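Local coordinates for protein SOSEKI 4 (Arabidopsis thaliana, PDB 6RSN), which polymerises through its DIX-like domain into filaments needed for polar localization, interprets polarity cues that orient plant cell division, and positively regulates auxin signalling, at residues L34-K37 with D38-R42. The protein carries 1 engineered substitution. Residues are numbered along the deposited sequence; the frame is centred on the assembly and turned at random.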
ATOM      1  N   LEU A  34       1.828  10.596   2.812  1.00 38.24           N
ATOM      2  CA  LEU A  34       0.867   9.753   2.123  1.00 34.19           C
ATOM      3  C   LEU A  34      -0.012   9.043   3.148  1.00 32.13           C
ATOM      4  O   LEU A  34       0.511   8.596   4.178  1.00 34.88           O
ATOM      5  CB  LEU A  34       1.727   8.726   1.406  1.00 31.59           C
ATOM      6  CG  LEU A  34       0.938   7.614   0.695  1.00 30.70           C
ATOM      7  CD1 LEU A  34       0.159   8.125  -0.495  1.00 32.66           C
ATOM      8  CD2 LEU A  34       1.888   6.509   0.342  1.00 29.44           C
ATOM      9  N   TYR A  35      -1.327   8.986   2.879  1.00 31.29           N
ATOM     10  CA  TYR A  35      -2.264   8.246   3.723  1.00 30.18           C
ATOM     11  C   TYR A  35      -2.811   7.060   2.935  1.00 28.67           C
ATOM     12  O   TYR A  35      -2.884   7.111   1.698  1.00 29.15           O
ATOM     13  CB  TYR A  35      -3.428   9.138   4.159  1.00 32.14           C
ATOM     14  CG  TYR A  35      -2.961  10.233   5.102  1.00 34.64           C
ATOM     15  CD1 TYR A  35      -2.240  11.317   4.645  1.00 36.20           C
ATOM     16  CD2 TYR A  35      -3.181  10.123   6.461  1.00 34.78           C
ATOM     17  CE1 TYR A  35      -1.781  12.306   5.513  1.00 38.10           C
ATOM     18  CE2 TYR A  35      -2.766  11.121   7.335  1.00 38.13           C
ATOM     19  CZ  TYR A  35      -2.052  12.197   6.867  1.00 37.49           C
ATOM     20  OH  TYR A  35      -1.681  13.110   7.823  1.00 40.00           O
ATOM     21  N   LEU A  36      -3.252   6.052   3.691  1.00 26.77           N
ATOM     22  CA  LEU A  36      -3.730   4.876   2.968  1.00 27.42           C
ATOM     23  C   LEU A  36      -4.885   5.259   2.032  1.00 28.64           C
ATOM     24  O   LEU A  36      -4.995   4.749   0.906  1.00 25.55           O
ATOM     25  CB  LEU A  36      -4.098   3.725   3.930  1.00 26.00           C
ATOM     26  CG  LEU A  36      -4.753   2.536   3.200  1.00 25.36           C
ATOM     27  CD1 LEU A  36      -3.743   1.807   2.270  1.00 24.90           C
ATOM     28  CD2 LEU A  36      -5.250   1.444   4.184  1.00 27.89           C
ATOM     29  N   LYS A  37      -5.731   6.194   2.498  1.00 28.01           N
ATOM     30  CA  LYS A  37      -6.850   6.627   1.685  1.00 28.45           C
ATOM     31  C   LYS A  37      -6.354   7.190   0.340  1.00 27.89           C
ATOM     32  O   LYS A  37      -7.051   7.040  -0.646  1.00 28.01           O
ATOM     33  CB  LYS A  37      -7.725   7.646   2.434  1.00 31.96           C
ATOM     34  CG  LYS A  37      -7.019   8.928   2.789  1.00 40.25           C
ATOM     35  CD  LYS A  37      -7.877   9.941   3.580  1.00 45.29           C
ATOM     36  CE  LYS A  37      -7.395  11.351   3.311  1.00 52.86           C
ATOM     37  NZ  LYS A  37      -6.264  11.769   4.184  1.00 55.28           N
ATOM     38  N   ASP A  38      -5.172   7.836   0.268  1.00 29.68           N
ATOM     39  CA  ASP A  38      -4.654   8.364  -1.003  1.00 30.93           C
ATOM     40  C   ASP A  38      -4.389   7.215  -2.000  1.00 28.66           C
ATOM     41  O   ASP A  38      -4.732   7.314  -3.194  1.00 26.52           O
ATOM     42  CB  ASP A  38      -3.378   9.171  -0.812  1.00 33.40           C
ATOM     43  CG  ASP A  38      -3.605  10.389   0.076  1.00 37.34           C
ATOM     44  OD1 ASP A  38      -4.629  11.029  -0.103  1.00 40.91           O
ATOM     45  OD2 ASP A  38      -2.765  10.676   0.937  1.00 38.76           O
ATOM     46  N   VAL A  39      -3.752   6.130  -1.498  1.00 26.86           N
ATOM     47  CA  VAL A  39      -3.449   4.905  -2.246  1.00 25.07           C
ATOM     48  C   VAL A  39      -4.736   4.238  -2.699  1.00 23.80           C
ATOM     49  O   VAL A  39      -4.893   3.910  -3.887  1.00 24.34           O
ATOM     50  CB  VAL A  39      -2.605   3.926  -1.429  1.00 25.60           C
ATOM     51  CG1 VAL A  39      -2.386   2.625  -2.242  1.00 25.60           C
ATOM     52  CG2 VAL A  39      -1.299   4.606  -0.977  1.00 26.22           C
ATOM     53  N   ILE A  40      -5.703   4.125  -1.782  1.00 22.84           N
ATOM     54  CA  ILE A  40      -6.961   3.475  -2.117  1.00 24.22           C
ATOM     55  C   ILE A  40      -7.729   4.293  -3.167  1.00 24.61           C
ATOM     56  O   ILE A  40      -8.291   3.752  -4.122  1.00 24.88           O
ATOM     57  CB  ILE A  40      -7.809   3.252  -0.853  1.00 25.26           C
ATOM     58  CG1 ILE A  40      -7.095   2.368   0.179  1.00 28.73           C
ATOM     59  CG2 ILE A  40      -9.171   2.700  -1.237  1.00 28.09           C
ATOM     60  CD1 ILE A  40      -6.678   1.049  -0.299  1.00 31.31           C
ATOM     61  N   ASN A  41      -7.724   5.633  -3.020  1.00 25.41           N
ATOM     62  CA  ASN A  41      -8.357   6.448  -4.063  1.00 26.87           C
ATOM     63  C   ASN A  41      -7.759   6.224  -5.453  1.00 25.78           C
ATOM     64  O   ASN A  41      -8.475   6.178  -6.482  1.00 26.63           O
ATOM     65  CB  ASN A  41      -8.277   7.941  -3.705  1.00 32.14           C
ATOM     66  CG  ASN A  41      -9.208   8.268  -2.561  1.00 36.79           C
ATOM     67  OD1 ASN A  41     -10.219   7.591  -2.370  1.00 41.50           O
ATOM     68  ND2 ASN A  41      -8.896   9.296  -1.784  1.00 39.81           N
ATOM     69  N   ARG A  42      -6.445   6.099  -5.519  1.00 25.44           N
ATOM     70  CA  ARG A  42      -5.780   5.881  -6.795  1.00 24.05           C
ATOM     71  C   ARG A  42      -6.133   4.493  -7.321  1.00 22.76           C
ATOM     72  O   ARG A  42      -6.360   4.313  -8.524  1.00 21.84           O
ATOM     73  CB  ARG A  42      -4.263   6.027  -6.626  1.00 26.87           C
ATOM     74  CG  ARG A  42      -3.431   5.717  -7.877  1.00 27.15           C
ATOM     75  CD  ARG A  42      -3.972   6.638  -8.959  1.00 30.47           C
ATOM     76  NE  ARG A  42      -2.987   6.704 -10.041  1.00 34.28           N
ATOM     77  CZ  ARG A  42      -3.244   7.143 -11.249  1.00 37.82           C
ATOM     78  NH1 ARG A  42      -4.445   7.602 -11.546  1.00 38.25           N
ATOM     79  NH2 ARG A  42      -2.283   7.169 -12.168  1.00 42.23           N
TER
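The carboxylate of Asp38 reaches back to the start of its own helix: its OD2 accepts the backbone N-H of Tyr35 at 2.9 Å, the N3-to-N-cap half of a capping box, a nearly straight bond that comes in on the anti side, 32° out of the carboxylate plane. Asp38 CG stands anti to its carbonyl carbon (chi1 -62°), which turns the acid toward Tyr35. Asp38 OD2 also lies at the edge of the Tyr35 ring, 3.8 Å from Tyr35 CD1, with ring and carboxylate planes 88° apart. The other oxygen, OD1, is hydrogen-bonded to Ser29, so both oxygens of this buried acid are satisfied. Backbone bonds pull the same turn closed. Tyr35 is the N-cap residue, and its O receives Asp38 N at 2.8 Å from above the carbonyl plane and Val39 N through a long, weak bond; regular helical bonds follow, Ile40 N to Leu36 O and Asn41 N to Lys37 O. This is the passage from the short strand 34-35, paired with 77-78, into helix 36-47, the main helix packed on the mixed sheet of the ubiquitin-like DIX fold. Apolar contacts face that sheet. Leu34 CD1 rests 3.7 Å from Asp38 CB and 3.8 Å from Val39 CG2, the leucine and valine crossing at about a right angle, Leu34 against Val26 and Val39 against Leu88. Leu36 and Ile40, one helical turn apart, meet CG to CG1 at 3.8 Å, and both side chains touch Trp57.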